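Odorant binding protein ASP5 (Apis mellifera, PDB 3R72) probably binds and carries odorant molecules in the honeybee antenna, and here holds n-butyl-benzenesulfonamide inside its helical fold. Local coordinates at residues 33-39 against 105-109; 68-73 against 84-88; 12-16 against 118-122. All coordinates share one frame; numbering follows the deposited sequence.

Contact 1 (33-39 against 105-109); sequences MRRGEFP and YQYVQ. With NBB (N-butyl-benzenesulfonamide), chain B.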
loop_
_atom_site.group_PDB
_atom_site.type_symbol
_atom_site.label_atom_id
_atom_site.label_comp_id
_atom_site.label_asym_id
_atom_site.label_seq_id
_atom_site.Cartn_x
_atom_site.Cartn_y
_atom_site.Cartn_z
ATOM N N MET A 33 -2.404 3.573 10.231
ATOM C CA MET A 33 -1.740 4.223 9.100
ATOM C C MET A 33 -2.646 5.254 8.410
ATOM O O MET A 33 -2.179 6.329 8.017
ATOM C CB MET A 33 -1.220 3.193 8.097
ATOM C CG MET A 33 -0.102 2.313 8.667
ATOM S SD MET A 33 0.699 1.282 7.420
ATOM C CE MET A 33 -0.612 0.115 7.020
ATOM N N ARG A 34 -3.937 4.952 8.283
ATOM C CA ARG A 34 -4.867 5.885 7.654
ATOM C C ARG A 34 -5.041 7.168 8.487
ATOM O O ARG A 34 -5.402 8.231 7.939
ATOM C CB ARG A 34 -6.202 5.189 7.391
ATOM C CG ARG A 34 -6.135 4.150 6.259
ATOM C CD ARG A 34 -7.264 3.133 6.367
ATOM N NE ARG A 34 -7.133 2.010 5.435
ATOM C CZ ARG A 34 -8.009 1.007 5.345
ATOM N NH1 ARG A 34 -9.092 0.973 6.121
ATOM N NH2 ARG A 34 -7.810 0.027 4.474
ATOM N N ARG A 35 -4.774 7.069 9.790
ATOM C CA ARG A 35 -4.780 8.196 10.716
ATOM C C ARG A 35 -3.415 8.902 10.753
ATOM O O ARG A 35 -3.215 9.817 11.546
ATOM C CB ARG A 35 -5.151 7.722 12.142
ATOM C CG ARG A 35 -6.444 6.898 12.261
ATOM C CD ARG A 35 -6.801 6.569 13.724
ATOM N NE ARG A 35 -6.174 5.341 14.239
ATOM C CZ ARG A 35 -6.685 4.105 14.150
ATOM N NH1 ARG A 35 -7.853 3.893 13.546
ATOM N NH2 ARG A 35 -6.022 3.055 14.667
ATOM N N GLY A 36 -2.469 8.474 9.916
ATOM C CA GLY A 36 -1.124 9.045 9.910
ATOM C C GLY A 36 -0.218 8.523 11.016
ATOM O O GLY A 36 0.834 9.109 11.279
ATOM N N GLU A 37 -0.611 7.418 11.651
ATOM C CA GLU A 37 0.208 6.789 12.683
ATOM C C GLU A 37 1.160 5.821 11.999
ATOM O O GLU A 37 0.745 4.757 11.542
ATOM C CB GLU A 37 -0.681 6.083 13.704
ATOM C CG GLU A 37 -1.650 7.027 14.396
ATOM C CD GLU A 37 -2.637 6.341 15.333
ATOM O OE1 GLU A 37 -2.627 5.107 15.485
ATOM O OE2 GLU A 37 -3.447 7.068 15.946
ATOM N N PHE A 38 2.429 6.217 11.912
ATOM C CA PHE A 38 3.488 5.427 11.288
ATOM C C PHE A 38 4.633 5.207 12.290
ATOM O O PHE A 38 5.724 5.766 12.161
ATOM C CB PHE A 38 3.989 6.110 10.013
ATOM C CG PHE A 38 2.984 6.103 8.896
ATOM C CD1 PHE A 38 2.762 4.962 8.157
ATOM C CD2 PHE A 38 2.264 7.231 8.587
ATOM C CE1 PHE A 38 1.858 4.952 7.121
ATOM C CE2 PHE A 38 1.353 7.223 7.543
ATOM C CZ PHE A 38 1.148 6.079 6.817
ATOM N N PRO A 39 4.395 4.386 13.313
ATOM C CA PRO A 39 5.468 4.100 14.259
ATOM C C PRO A 39 6.595 3.308 13.582
ATOM O O PRO A 39 6.391 2.628 12.551
ATOM C CB PRO A 39 4.776 3.247 15.313
ATOM C CG PRO A 39 3.656 2.570 14.558
ATOM C CD PRO A 39 3.173 3.615 13.602
ATOM N N TYR A 105 7.409 0.171 3.657
ATOM C CA TYR A 105 6.805 1.087 4.611
ATOM C C TYR A 105 7.088 2.544 4.246
ATOM O O TYR A 105 6.211 3.398 4.343
ATOM C CB TYR A 105 7.331 0.811 5.994
ATOM C CG TYR A 105 6.583 1.412 7.166
ATOM C CD1 TYR A 105 5.256 1.111 7.417
ATOM C CD2 TYR A 105 7.243 2.207 8.091
ATOM C CE1 TYR A 105 4.615 1.558 8.550
ATOM C CE2 TYR A 105 6.608 2.661 9.228
ATOM C CZ TYR A 105 5.294 2.337 9.441
ATOM O OH TYR A 105 4.625 2.729 10.558
ATOM N N GLN A 106 8.314 2.829 3.818
ATOM C CA GLN A 106 8.672 4.163 3.367
ATOM C C GLN A 106 7.831 4.567 2.150
ATOM O O GLN A 106 7.401 5.706 2.036
ATOM C CB GLN A 106 10.162 4.232 3.029
ATOM C CG GLN A 106 11.114 4.141 4.234
ATOM C CD GLN A 106 12.490 3.641 3.853
ATOM O OE1 GLN A 106 12.906 3.761 2.701
ATOM N NE2 GLN A 106 13.199 3.050 4.814
ATOM N N TYR A 107 7.610 3.641 1.223
ATOM C CA TYR A 107 6.819 3.922 0.031
ATOM C C TYR A 107 5.369 4.246 0.399
ATOM O O TYR A 107 4.774 5.205 -0.101
ATOM C CB TYR A 107 6.909 2.725 -0.943
ATOM C CG TYR A 107 6.167 2.998 -2.220
ATOM C CD1 TYR A 107 6.757 3.778 -3.207
ATOM C CD2 TYR A 107 4.888 2.548 -2.432
ATOM C CE1 TYR A 107 6.095 4.120 -4.358
ATOM C CE2 TYR A 107 4.222 2.875 -3.599
ATOM C CZ TYR A 107 4.833 3.675 -4.548
ATOM O OH TYR A 107 4.168 4.043 -5.681
ATOM N N VAL A 108 4.804 3.456 1.302
ATOM C CA VAL A 108 3.453 3.693 1.789
ATOM C C VAL A 108 3.352 5.082 2.447
ATOM O O VAL A 108 2.399 5.810 2.212
ATOM C CB VAL A 108 3.019 2.549 2.751
ATOM C CG1 VAL A 108 1.699 2.889 3.432
ATOM C CG2 VAL A 108 2.922 1.241 1.975
ATOM N N GLN A 109 4.337 5.447 3.254
ATOM C CA GLN A 109 4.377 6.774 3.874
ATOM C C GLN A 109 4.473 7.879 2.825
ATOM O O GLN A 109 3.862 8.935 2.991
ATOM C CB GLN A 109 5.547 6.890 4.838
ATOM C CG GLN A 109 5.334 6.144 6.125
ATOM C CD GLN A 109 6.597 6.058 6.933
ATOM O OE1 GLN A 109 7.429 5.165 6.722
ATOM N NE2 GLN A 109 6.763 6.986 7.849
HETATM O O1S NBB B . 0.880 -1.473 -3.475
HETATM S S NBB B . -0.393 -1.013 -3.056
HETATM O O2S NBB B . -1.111 -1.888 -2.171
HETATM N N10 NBB B . -1.262 -0.797 -4.382
HETATM C C11 NBB B . -0.773 0.047 -5.452
HETATM C C12 NBB B . -1.895 0.813 -6.127
HETATM C C13 NBB B . -2.518 1.899 -5.249
HETATM C C14 NBB B . -1.567 3.063 -5.071
HETATM C C4 NBB B . -0.217 0.448 -2.335
HETATM C C5 NBB B . -1.347 1.074 -1.803
HETATM C C6 NBB B . -1.251 2.329 -1.183
HETATM C C1 NBB B . -0.034 2.982 -1.076
HETATM C C2 NBB B . 1.094 2.374 -1.575
HETATM C C3 NBB B . 1.012 1.130 -2.198
#
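A Schellman motif ends helix 27-32, and the loop leaving it lays Phe38 and Pro39 against Tyr105 and Gln109 of helix 100-114 in the mainly helical PBP/GOBP fold. Gly36, with its positive phi, is the C-prime residue, and its N returns to Met33 O at 2.9 Å. Three residues on, Pro39 O accepts a hydrogen bond from the Tyr105 hydroxyl at 2.7 Å, the donor approaching from slightly outside the carbonyl plane. Tyr105 carries CG opposite its backbone N (chi1 -165°), which swings the phenol toward the loop. The Phe38 ring turns its edge to the Tyr105 face in an offset edge-to-face pair, planes 70° apart and centroids 5.7 Å from each other. Across one Phe38 face lies Gln109, whose CG makes a CH-pi contact 3.7 Å from the ring centroid; Met33 CA sits toward the rim of the opposite face. A phenylalanine in place of Tyr105 would lack the hydroxyl, so Pro39 O would probably be left without this donor and the loop less firmly tied to helix 100-114. Helix 42-54 covers Tyr105 further through Leu44, Gln45 and Thr48, while Tyr107 turns instead to the bound n-butyl-benzenesulfonamide. Met33 comes obliquely to the Tyr105 ring with its sulfur, a Met-aromatic contact with SD 4.1 Å from Tyr105 CE1.

Contact 2 (68-73 against 84-88); sequences IVKQLE and GKEIV. With NBB (N-butyl-benzenesulfonamide), chain B.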
loop_
_atom_site.group_PDB
_atom_site.type_symbol
_atom_site.label_atom_id
_atom_site.label_comp_id
_atom_site.label_asym_id
_atom_site.label_seq_id
_atom_site.Cartn_x
_atom_site.Cartn_y
_atom_site.Cartn_z
ATOM N N ILE A 68 2.122 -1.376 -9.929
ATOM C CA ILE A 68 1.492 -0.349 -9.099
ATOM C C ILE A 68 0.519 0.471 -9.954
ATOM O O ILE A 68 -0.624 0.704 -9.545
ATOM C CB ILE A 68 2.545 0.532 -8.400
ATOM C CG1 ILE A 68 3.225 -0.293 -7.305
ATOM C CG2 ILE A 68 1.920 1.782 -7.816
ATOM C CD1 ILE A 68 4.468 0.307 -6.703
ATOM N N VAL A 69 0.953 0.886 -11.142
ATOM C CA VAL A 69 0.070 1.656 -12.019
ATOM C C VAL A 69 -1.123 0.814 -12.497
ATOM O O VAL A 69 -2.256 1.283 -12.487
ATOM C CB VAL A 69 0.859 2.298 -13.189
ATOM C CG1 VAL A 69 -0.080 2.925 -14.207
ATOM C CG2 VAL A 69 1.847 3.336 -12.634
ATOM N N LYS A 70 -0.889 -0.435 -12.876
ATOM C CA LYS A 70 -1.989 -1.308 -13.264
ATOM C C LYS A 70 -2.986 -1.498 -12.134
ATOM O O LYS A 70 -4.197 -1.469 -12.372
ATOM C CB LYS A 70 -1.468 -2.663 -13.735
ATOM C CG LYS A 70 -0.937 -2.649 -15.165
ATOM C CD LYS A 70 -0.857 -4.057 -15.775
ATOM C CE LYS A 70 0.542 -4.658 -15.766
ATOM N NZ LYS A 70 1.300 -4.499 -14.517
ATOM N N GLN A 71 -2.505 -1.688 -10.908
ATOM C CA GLN A 71 -3.402 -1.884 -9.772
ATOM C C GLN A 71 -4.228 -0.643 -9.505
ATOM O O GLN A 71 -5.426 -0.743 -9.234
ATOM C CB GLN A 71 -2.637 -2.306 -8.520
ATOM C CG GLN A 71 -2.099 -3.729 -8.588
ATOM C CD GLN A 71 -3.173 -4.808 -8.426
ATOM O OE1 GLN A 71 -4.355 -4.526 -8.318
ATOM N NE2 GLN A 71 -2.737 -6.050 -8.314
ATOM N N LEU A 72 -3.622 0.538 -9.571
ATOM C CA LEU A 72 -4.399 1.742 -9.327
ATOM C C LEU A 72 -5.449 1.931 -10.441
ATOM O O LEU A 72 -6.570 2.346 -10.157
ATOM C CB LEU A 72 -3.513 2.947 -9.057
ATOM C CG LEU A 72 -2.834 3.685 -10.194
ATOM C CD1 LEU A 72 -3.818 4.628 -10.901
ATOM C CD2 LEU A 72 -1.608 4.434 -9.693
ATOM N N GLU A 73 -5.116 1.565 -11.676
ATOM C CA GLU A 73 -6.072 1.651 -12.782
ATOM C C GLU A 73 -7.269 0.719 -12.602
ATOM O O GLU A 73 -8.376 1.066 -12.995
ATOM C CB GLU A 73 -5.389 1.371 -14.125
ATOM C CG GLU A 73 -4.432 2.493 -14.540
ATOM C CD GLU A 73 -3.503 2.145 -15.707
ATOM O OE1 GLU A 73 -3.257 0.943 -15.945
ATOM O OE2 GLU A 73 -2.978 3.077 -16.365
ATOM N N GLY A 84 -3.890 9.599 -8.790
ATOM C CA GLY A 84 -3.107 8.468 -8.309
ATOM C C GLY A 84 -1.823 8.254 -9.099
ATOM O O GLY A 84 -0.770 7.963 -8.520
ATOM N N LYS A 85 -1.895 8.380 -10.423
ATOM C CA LYS A 85 -0.692 8.273 -11.252
ATOM C C LYS A 85 0.329 9.341 -10.876
ATOM O O LYS A 85 1.526 9.088 -10.898
ATOM C CB LYS A 85 -1.026 8.350 -12.744
ATOM C CG LYS A 85 -1.686 7.115 -13.290
ATOM C CD LYS A 85 -2.027 7.236 -14.767
ATOM C CE LYS A 85 -2.540 5.905 -15.296
ATOM N NZ LYS A 85 -3.041 5.980 -16.692
ATOM N N GLU A 86 -0.133 10.546 -10.543
ATOM C CA GLU A 86 0.762 11.620 -10.138
ATOM C C GLU A 86 1.418 11.330 -8.797
ATOM O O GLU A 86 2.579 11.686 -8.600
ATOM C CB GLU A 86 0.023 12.955 -10.133
ATOM C CG GLU A 86 -0.352 13.398 -11.524
ATOM C CD GLU A 86 -1.063 14.720 -11.543
ATOM O OE1 GLU A 86 -0.488 15.655 -12.080
ATOM O OE2 GLU A 86 -2.205 14.828 -11.065
ATOM N N ILE A 87 0.710 10.661 -7.897
ATOM C CA ILE A 87 1.321 10.250 -6.632
ATOM C C ILE A 87 2.411 9.208 -6.870
ATOM O O ILE A 87 3.515 9.324 -6.336
ATOM C CB ILE A 87 0.271 9.733 -5.634
ATOM C CG1 ILE A 87 -0.669 10.862 -5.202
ATOM C CG2 ILE A 87 0.958 9.103 -4.412
ATOM C CD1 ILE A 87 -1.844 10.404 -4.340
ATOM N N VAL A 88 2.126 8.209 -7.694
ATOM C CA VAL A 88 3.142 7.210 -8.039
ATOM C C VAL A 88 4.337 7.871 -8.723
ATOM O O VAL A 88 5.499 7.551 -8.438
ATOM C CB VAL A 88 2.560 6.100 -8.933
ATOM C CG1 VAL A 88 3.658 5.121 -9.346
ATOM C CG2 VAL A 88 1.432 5.368 -8.175
HETATM O O1S NBB B . 0.880 -1.473 -3.475
HETATM S S NBB B . -0.393 -1.013 -3.056
HETATM O O2S NBB B . -1.111 -1.888 -2.171
HETATM N N10 NBB B . -1.262 -0.797 -4.382
HETATM C C11 NBB B . -0.773 0.047 -5.452
HETATM C C12 NBB B . -1.895 0.813 -6.127
HETATM C C13 NBB B . -2.518 1.899 -5.249
HETATM C C14 NBB B . -1.567 3.063 -5.071
HETATM C C4 NBB B . -0.217 0.448 -2.335
HETATM C C5 NBB B . -1.347 1.074 -1.803
HETATM C C6 NBB B . -1.251 2.329 -1.183
HETATM C C1 NBB B . -0.034 2.982 -1.076
HETATM C C2 NBB B . 1.094 2.374 -1.575
HETATM C C3 NBB B . 1.012 1.130 -2.198
#
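Leu72 and Val88 meet between the two helices of an antiparallel hairpin, in which the consecutive helices 65-75 and 81-91 lie side by side in this PBP/GOBP fold. The short segments run at 160° to one another, and their axes come within 10.3 Å. Leu72 has an uncommon conformation for a helical residue: CG stands between the backbone N and the carbonyl carbon, with chi1 and chi2 both 79°. This crowded position points the two methyls at the partner helix, where CD2 packs on Val88 CG2 at 3.5 Å. The same CD2 lies 3.8 Å from Gly84 O; a CB on Gly84 would point toward Leu72, close to its CD1, and that CD1 rests on the aliphatic start of Lys85.

Val88 is the beta-branched counterpart. Its CG1 lies opposite the backbone N (chi1 177°). CG2 fits between Leu72 CD2 and Ile68, the distance to Ile68 CG2 being 3.6 Å; CG1 lies near both Ile68 CG2 and Val69, 4.2 Å from Val69 CG2. Ile68 and Leu72 also belong to the ligand pocket: Ile68 O is 3.6 Å from C12 in the butyl chain of the n-butyl-benzenesulfonamide of chain B. Gln71, on the same helix, gives its amide NE2 to Leu55 O.

Toward the more exposed side the chemistry becomes ionic. Lys85 is extended through every torsion beyond CG and runs across Val69, its CE 4.0 Å from Val69 CG1. Glu73, likewise extended beyond CG, meets it at about a right angle, and a salt bridge, weak as a hydrogen bond, joins Lys85 NZ to Glu73 OE2 at 2.9 Å.

Contact 3 (12-16 against 118-122); sequences AKNMR and KFFFP. With NBB (N-butyl-benzenesulfonamide), chain C; NBB (N-butyl-benzenesulfonamide), chain B.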
loop_
_atom_site.group_PDB
_atom_site.type_symbol
_atom_site.label_atom_id
_atom_site.label_comp_id
_atom_site.label_asym_id
_atom_site.label_seq_id
_atom_site.Cartn_x
_atom_site.Cartn_y
_atom_site.Cartn_z
ATOM N N ALA A 12 -9.431 -6.224 -0.377
ATOM C CA ALA A 12 -8.549 -5.601 0.599
ATOM C C ALA A 12 -8.717 -6.262 1.960
ATOM O O ALA A 12 -7.728 -6.537 2.634
ATOM C CB ALA A 12 -8.813 -4.117 0.697
ATOM N N LYS A 13 -9.956 -6.512 2.376
ATOM C CA LYS A 13 -10.221 -7.100 3.693
ATOM C C LYS A 13 -9.664 -8.512 3.771
ATOM O O LYS A 13 -9.144 -8.927 4.810
ATOM C CB LYS A 13 -11.718 -7.073 4.040
ATOM C CG LYS A 13 -12.183 -5.703 4.464
ATOM C CD LYS A 13 -13.664 -5.635 4.771
ATOM C CE LYS A 13 -14.053 -4.202 5.142
ATOM N NZ LYS A 13 -15.523 -4.002 5.241
ATOM N N ASN A 14 -9.766 -9.265 2.673
ATOM C CA ASN A 14 -9.254 -10.623 2.673
ATOM C C ASN A 14 -7.735 -10.697 2.647
ATOM O O ASN A 14 -7.142 -11.542 3.301
ATOM C CB ASN A 14 -9.924 -11.442 1.580
ATOM C CG ASN A 14 -11.309 -11.869 1.998
ATOM O OD1 ASN A 14 -11.469 -12.537 3.004
ATOM N ND2 ASN A 14 -12.308 -11.459 1.263
ATOM N N MET A 15 -7.093 -9.788 1.931
ATOM C CA MET A 15 -5.631 -9.672 1.985
ATOM C C MET A 15 -5.164 -9.272 3.382
ATOM O O MET A 15 -4.204 -9.834 3.919
ATOM C CB MET A 15 -5.147 -8.655 0.966
ATOM C CG MET A 15 -5.328 -9.132 -0.461
ATOM S SD MET A 15 -4.540 -8.080 -1.680
ATOM C CE MET A 15 -5.394 -6.578 -1.386
ATOM N N ARG A 16 -5.842 -8.301 3.977
ATOM C CA ARG A 16 -5.508 -7.891 5.342
ATOM C C ARG A 16 -5.583 -9.071 6.294
ATOM O O ARG A 16 -4.661 -9.313 7.082
ATOM C CB ARG A 16 -6.448 -6.796 5.844
ATOM C CG ARG A 16 -6.275 -6.507 7.340
ATOM C CD ARG A 16 -7.164 -5.427 7.867
ATOM N NE ARG A 16 -6.854 -4.128 7.296
ATOM C CZ ARG A 16 -7.281 -2.965 7.794
ATOM N NH1 ARG A 16 -8.048 -2.921 8.881
ATOM N NH2 ARG A 16 -6.958 -1.835 7.187
ATOM N N LYS A 118 -7.118 11.128 1.289
ATOM C CA LYS A 118 -7.586 10.049 0.435
ATOM C C LYS A 118 -6.768 8.760 0.543
ATOM O O LYS A 118 -7.107 7.771 -0.096
ATOM C CB LYS A 118 -7.656 10.536 -1.011
ATOM C CG LYS A 118 -8.552 11.767 -1.166
ATOM C CD LYS A 118 -9.105 11.939 -2.561
ATOM C CE LYS A 118 -10.120 13.078 -2.594
ATOM N NZ LYS A 118 -10.745 13.237 -3.939
ATOM N N PHE A 119 -5.728 8.742 1.370
ATOM C CA PHE A 119 -4.892 7.546 1.535
ATOM C C PHE A 119 -5.712 6.315 1.866
ATOM O O PHE A 119 -6.627 6.374 2.673
ATOM C CB PHE A 119 -3.914 7.803 2.659
ATOM C CG PHE A 119 -3.067 6.613 3.028
ATOM C CD1 PHE A 119 -1.883 6.311 2.353
ATOM C CD2 PHE A 119 -3.436 5.806 4.081
ATOM C CE1 PHE A 119 -1.106 5.221 2.738
ATOM C CE2 PHE A 119 -2.665 4.723 4.469
ATOM C CZ PHE A 119 -1.499 4.447 3.798
ATOM N N PHE A 120 -5.339 5.190 1.256
ATOM C CA PHE A 120 -5.895 3.874 1.545
ATOM C C PHE A 120 -4.786 2.844 1.416
ATOM O O PHE A 120 -4.028 2.881 0.470
ATOM C CB PHE A 120 -7.013 3.543 0.561
ATOM C CG PHE A 120 -7.645 2.193 0.794
ATOM C CD1 PHE A 120 -8.739 2.081 1.627
ATOM C CD2 PHE A 120 -7.127 1.040 0.209
ATOM C CE1 PHE A 120 -9.325 0.843 1.864
ATOM C CE2 PHE A 120 -7.708 -0.206 0.444
ATOM C CZ PHE A 120 -8.805 -0.299 1.276
ATOM N N PHE A 121 -4.700 1.932 2.366
ATOM C CA PHE A 121 -3.824 0.779 2.255
ATOM C C PHE A 121 -4.623 -0.410 2.796
ATOM O O PHE A 121 -5.285 -0.282 3.816
ATOM C CB PHE A 121 -2.529 0.974 3.049
ATOM C CG PHE A 121 -1.499 -0.066 2.748
ATOM C CD1 PHE A 121 -0.690 0.051 1.623
ATOM C CD2 PHE A 121 -1.379 -1.198 3.529
ATOM C CE1 PHE A 121 0.244 -0.917 1.306
ATOM C CE2 PHE A 121 -0.437 -2.160 3.233
ATOM C CZ PHE A 121 0.369 -2.021 2.115
ATOM N N PRO A 122 -4.569 -1.571 2.129
ATOM C CA PRO A 122 -5.391 -2.702 2.577
ATOM C C PRO A 122 -5.159 -3.091 4.033
ATOM O O PRO A 122 -6.140 -3.385 4.746
ATOM C CB PRO A 122 -4.967 -3.833 1.636
ATOM C CG PRO A 122 -4.558 -3.148 0.418
ATOM C CD PRO A 122 -3.891 -1.866 0.858
ATOM O OXT PRO A 122 -4.001 -3.121 4.489
HETATM O O1S NBB C . -4.983 -0.551 -2.252
HETATM S S NBB C . -5.223 -0.921 -3.619
HETATM O O2S NBB C . -4.026 -1.077 -4.396
HETATM N N10 NBB C . -6.095 0.239 -4.289
HETATM C C11 NBB C . -7.366 0.631 -3.707
HETATM C C12 NBB C . -7.739 2.057 -4.093
HETATM C C13 NBB C . -9.201 2.361 -3.802
HETATM C C14 NBB C . -9.472 2.444 -2.320
HETATM C C4 NBB C . -6.073 -2.303 -3.702
HETATM C C5 NBB C . -5.838 -3.252 -4.708
HETATM C C6 NBB C . -6.573 -4.438 -4.789
HETATM C C1 NBB C . -7.583 -4.676 -3.867
HETATM C C2 NBB C . -7.832 -3.747 -2.872
HETATM C C3 NBB C . -7.085 -2.572 -2.787
HETATM O O1S NBB B . 0.880 -1.473 -3.475
HETATM S S NBB B . -0.393 -1.013 -3.056
HETATM O O2S NBB B . -1.111 -1.888 -2.171
HETATM N N10 NBB B . -1.262 -0.797 -4.382
HETATM C C11 NBB B . -0.773 0.047 -5.452
HETATM C C12 NBB B . -1.895 0.813 -6.127
HETATM C C13 NBB B . -2.518 1.899 -5.249
HETATM C C14 NBB B . -1.567 3.063 -5.071
HETATM C C4 NBB B . -0.217 0.448 -2.335
HETATM C C5 NBB B . -1.347 1.074 -1.803
HETATM C C6 NBB B . -1.251 2.329 -1.183
HETATM C C1 NBB B . -0.034 2.982 -1.076
HETATM C C2 NBB B . 1.094 2.374 -1.575
HETATM C C3 NBB B . 1.012 1.130 -2.198
#
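Arg16 grips the C-terminal carboxylate of Pro122 with two donors on one oxygen. NE gives the shorter bond, 2.8 Å to Pro122 O, lying in the carbonyl plane on a lone pair although the N-H is bent to 144°, Pro122 O being slightly out of the guanidinium plane; NH2 adds a weak bond to the same Pro122 O at 3.0 Å. Arg16 holds CG opposite its backbone N (chi1 171°) and then bends about CG-CD, which turns the guanidinium edge to the carboxylate. Its NH1 forms salt bridges with Glu27 and Asp31, and the second carboxylate oxygen, OXT, is hydrogen-bonded to Tyr47 OH, so each carboxylate oxygen of the buried terminus has a partner, Arg16 on O and Tyr47 on OXT. Upstream, Phe121 O takes a hydrogen bond from Arg34 NH2.

In this PBP/GOBP protein the C-terminal tail folds inward and lines the ligand pocket beside helix 5-23. Ala12 CB touches the Phe120 ring at its edge, 3.9 Å from CZ, and also packs on the Pro122 ring. Met15 CE lies 4.0 Å from Pro122 CG and borders the phenyl group of the n-butyl-benzenesulfonamide of chain C. That ligand's terminal methyl, C14, sits over one face of Phe120, 3.6 Å from Phe120 CG.

Overall arrangement
Contact 3 is buried, nearest the centre of the chain; contacts 1 and 2 are partly buried, each including partly exposed residues. In sequence contact 2 is nested inside contact 1, and contact 1 inside contact 3. No helix serves two contacts, though the tail of contact 3 continues from helix 100-114 of contact 1. Contact 1 joins loop to helix through aromatic rings and one hydroxyl, contact 2 helix to helix through aliphatic groups edged by a salt bridge, and contact 3 pairs a charged terminus with apolar packing. Contact 1 touches both others: Tyr107 packs on Ile68 and Val88, Val108 on Phe121, and Arg34 lies against Phe120. Contacts 2 and 3 stay apart, yet all three border the chain B ligand.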